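Local atomic coordinates of chitinase (Paenibacillus sp. FPU-7, PDB entry 5GZT), a protein that probably hydrolyses internal beta-1,4 linkages between N-acetylglucosamine units in chitin and chitodextrins, working as a multidomain chitinase with two glycoside hydrolase family 18 regions. Residues 1-6 / 22-27. Numbering follows the deposited sequence.
Sequences SVHMND and RIVAKG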
ATOM      1  N   SER B   1      76.493 -18.011 -11.942  1.00 69.52           N
ATOM      2  CA  SER B   1      75.018 -17.831 -12.071  1.00 72.71           C
ATOM      3  C   SER B   1      74.520 -17.816 -13.515  1.00 80.07           C
ATOM      4  O   SER B   1      75.224 -17.400 -14.435  1.00 92.65           O
ATOM      5  CB  SER B   1      74.546 -16.560 -11.344  1.00 63.61           C
ATOM      6  OG  SER B   1      74.787 -16.695  -9.950  1.00 67.40           O
ATOM      7  N   VAL B   2      73.269 -18.237 -13.681  1.00 66.45           N
ATOM      8  CA  VAL B   2      72.646 -18.376 -14.976  1.00 59.03           C
ATOM      9  C   VAL B   2      71.513 -17.378 -15.111  1.00 59.84           C
ATOM     10  O   VAL B   2      70.561 -17.368 -14.321  1.00 55.26           O
ATOM     11  CB  VAL B   2      72.129 -19.814 -15.176  1.00 56.03           C
ATOM     12  CG1 VAL B   2      71.607 -19.985 -16.593  1.00 55.14           C
ATOM     13  CG2 VAL B   2      73.213 -20.840 -14.810  1.00 53.43           C
ATOM     14  N   HIS B   3      71.628 -16.529 -16.121  1.00 62.02           N
ATOM     15  CA  HIS B   3      70.670 -15.472 -16.377  1.00 66.00           C
ATOM     16  C   HIS B   3      69.891 -15.897 -17.616  1.00 71.17           C
ATOM     17  O   HIS B   3      70.465 -16.413 -18.570  1.00 76.31           O
ATOM     18  CB  HIS B   3      71.381 -14.123 -16.569  1.00 63.82           C
ATOM     19  CG  HIS B   3      72.229 -13.730 -15.408  1.00 59.47           C
ATOM     20  ND1 HIS B   3      71.839 -12.752 -14.511  1.00 51.56           N
ATOM     21  CD2 HIS B   3      73.427 -14.204 -14.972  1.00 60.62           C
ATOM     22  CE1 HIS B   3      72.774 -12.636 -13.578  1.00 55.60           C
ATOM     23  NE2 HIS B   3      73.740 -13.513 -13.823  1.00 54.60           N
ATOM     24  N   MET B   4      68.576 -15.716 -17.558  1.00 72.34           N
ATOM     25  CA  MET B   4      67.654 -16.110 -18.599  1.00 71.26           C
ATOM     26  C   MET B   4      66.936 -14.808 -18.901  1.00 80.55           C
ATOM     27  O   MET B   4      65.917 -14.460 -18.271  1.00 75.96           O
ATOM     28  CB  MET B   4      66.716 -17.243 -18.122  1.00 69.71           C
ATOM     29  CG  MET B   4      67.428 -18.590 -17.905  1.00 64.95           C
ATOM     30  SD  MET B   4      66.378 -19.918 -17.234  1.00 66.65           S
ATOM     31  CE  MET B   4      67.525 -21.269 -16.927  1.00 57.42           C
ATOM     32  N   ASN B   5      67.550 -14.059 -19.824  1.00 83.60           N
ATOM     33  CA  ASN B   5      67.099 -12.723 -20.201  1.00 86.43           C
ATOM     34  C   ASN B   5      66.204 -12.835 -21.417  1.00 78.39           C
ATOM     35  O   ASN B   5      66.485 -13.639 -22.296  1.00 66.44           O
ATOM     36  CB  ASN B   5      68.294 -11.814 -20.491  1.00 90.33           C
ATOM     37  CG  ASN B   5      69.001 -11.379 -19.231  1.00 91.88           C
ATOM     38  OD1 ASN B   5      69.323 -10.211 -19.074  1.00104.91           O
ATOM     39  ND2 ASN B   5      69.227 -12.311 -18.319  1.00 90.90           N
ATOM     40  N   ASP B   6      65.121 -12.048 -21.421  1.00 82.63           N
ATOM     41  CA  ASP B   6      63.982 -12.143 -22.379  1.00 82.89           C
ATOM     42  C   ASP B   6      63.955 -13.440 -23.206  1.00 78.64           C
ATOM     43  O   ASP B   6      63.712 -13.393 -24.403  1.00 83.15           O
ATOM     44  CB  ASP B   6      63.918 -10.899 -23.300  1.00 79.30           C
ATOM     45  CG  ASP B   6      64.390  -9.630 -22.612  1.00 76.03           C
ATOM     46  OD1 ASP B   6      65.603  -9.606 -22.316  1.00 88.37           O
ATOM     47  OD2 ASP B   6      63.588  -8.683 -22.363  1.00 61.08           O
ATOM     48  N   ARG B  22      72.475 -20.086  -8.728  1.00 50.04           N
ATOM     49  CA  ARG B  22      71.422 -19.071  -8.832  1.00 53.65           C
ATOM     50  C   ARG B  22      70.930 -19.014 -10.289  1.00 53.43           C
ATOM     51  O   ARG B  22      71.732 -18.959 -11.208  1.00 57.57           O
ATOM     52  CB  ARG B  22      71.928 -17.727  -8.309  1.00 54.10           C
ATOM     53  CG  ARG B  22      70.912 -16.609  -8.269  1.00 57.89           C
ATOM     54  CD  ARG B  22      71.494 -15.410  -7.529  1.00 62.40           C
ATOM     55  NE  ARG B  22      72.493 -14.737  -8.383  1.00 63.31           N
ATOM     56  CZ  ARG B  22      72.256 -13.690  -9.179  1.00 62.77           C
ATOM     57  NH1 ARG B  22      71.045 -13.118  -9.249  1.00 73.38           N
ATOM     58  NH2 ARG B  22      73.242 -13.206  -9.915  1.00 60.35           N
ATOM     59  N   ILE B  23      69.615 -19.088 -10.497  1.00 49.47           N
ATOM     60  CA  ILE B  23      69.026 -19.004 -11.816  1.00 47.41           C
ATOM     61  C   ILE B  23      68.116 -17.821 -11.817  1.00 50.51           C
ATOM     62  O   ILE B  23      67.230 -17.740 -10.992  1.00 55.46           O
ATOM     63  CB  ILE B  23      68.235 -20.286 -12.219  1.00 48.69           C
ATOM     64  CG1 ILE B  23      69.157 -21.501 -12.176  1.00 46.46           C
ATOM     65  CG2 ILE B  23      67.613 -20.127 -13.613  1.00 47.87           C
ATOM     66  CD1 ILE B  23      68.493 -22.842 -12.477  1.00 47.81           C
ATOM     67  N   VAL B  24      68.320 -16.909 -12.769  1.00 48.36           N
ATOM     68  CA  VAL B  24      67.588 -15.695 -12.791  1.00 48.47           C
ATOM     69  C   VAL B  24      66.784 -15.627 -14.072  1.00 55.15           C
ATOM     70  O   VAL B  24      67.199 -16.174 -15.080  1.00 59.91           O
ATOM     71  CB  VAL B  24      68.522 -14.465 -12.665  1.00 45.87           C
ATOM     72  CG1 VAL B  24      67.695 -13.227 -12.356  1.00 46.89           C
ATOM     73  CG2 VAL B  24      69.541 -14.685 -11.574  1.00 49.75           C
ATOM     74  N   ALA B  25      65.632 -14.963 -14.003  1.00 48.00           N
ATOM     75  CA  ALA B  25      64.773 -14.747 -15.122  1.00 50.36           C
ATOM     76  C   ALA B  25      64.505 -13.242 -15.212  1.00 60.35           C
ATOM     77  O   ALA B  25      63.922 -12.632 -14.237  1.00 52.42           O
ATOM     78  CB  ALA B  25      63.462 -15.514 -14.925  1.00 50.08           C
ATOM     79  N   LYS B  26      64.905 -12.658 -16.372  1.00 62.55           N
ATOM     80  CA  LYS B  26      64.867 -11.207 -16.602  1.00 66.72           C
ATOM     81  C   LYS B  26      63.979 -10.754 -17.781  1.00 63.09           C
ATOM     82  O   LYS B  26      63.987 -11.327 -18.866  1.00 61.40           O
ATOM     83  CB  LYS B  26      66.297 -10.661 -16.752  1.00 77.60           C
ATOM     84  CG  LYS B  26      66.486  -9.260 -16.174  1.00 83.70           C
ATOM     85  CD  LYS B  26      67.640  -8.495 -16.820  1.00 89.81           C
ATOM     86  CE  LYS B  26      67.259  -7.943 -18.197  1.00 95.80           C
ATOM     87  NZ  LYS B  26      68.329  -7.094 -18.797  1.00 96.36           N
ATOM     88  N   GLY B  27      63.193  -9.721 -17.535  1.00 61.96           N
ATOM     89  CA  GLY B  27      62.363  -9.124 -18.557  1.00 73.84           C
ATOM     90  C   GLY B  27      61.244 -10.005 -19.081  1.00 79.08           C
ATOM     91  O   GLY B  27      60.366 -10.421 -18.322  1.00 72.73           O
TER
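Met4 and Ile23 meet on one face of a parallel strand pair: the methionine chain, extended beyond CG, ends with CE 3.5 Å from Ile23 CG2 (chi3 -174°), with SD beside the same methyl. Ile9 and Phe52, from nearby loops, pack against Met4 and Ile23 respectively. On the other face His3 lies alongside Val24, both pointing the same way, ND1 4.2 Å from Val24 CB. The His3 ring also approaches Arg22, CE1 lying 3.7 Å from NH2, with ring and guanidinium planes 82° apart, an oblique approach rather than a parallel one. Farther along, Lys26 bends at chi3 (77°) and crosses Asn5, bringing CE within 3.2 Å of Asn5 OD1. Backbone bonds tie the strands together, among them Val24 N to Val2 O at 2.8 Å and Lys26 N to Met4 O, also at 2.8 Å; Met4 N to Val24 O and Asp6 N to Lys26 O are weak. Strand 40-47 continues the ladder beyond 22-27, giving the stacked parallel strands of a beta-solenoid. Past strand 2-5, a parallel strand of another protein chain extends the sheet. Ser1 OG and Arg22 NE and NH2 hydrogen-bond to that chain's backbone, while Arg22 NH1 forms a salt bridge with Glu43. The guanidinium thus links the solenoid's own next strand to the neighbouring chain, and its positive charge is probably offset by Glu43.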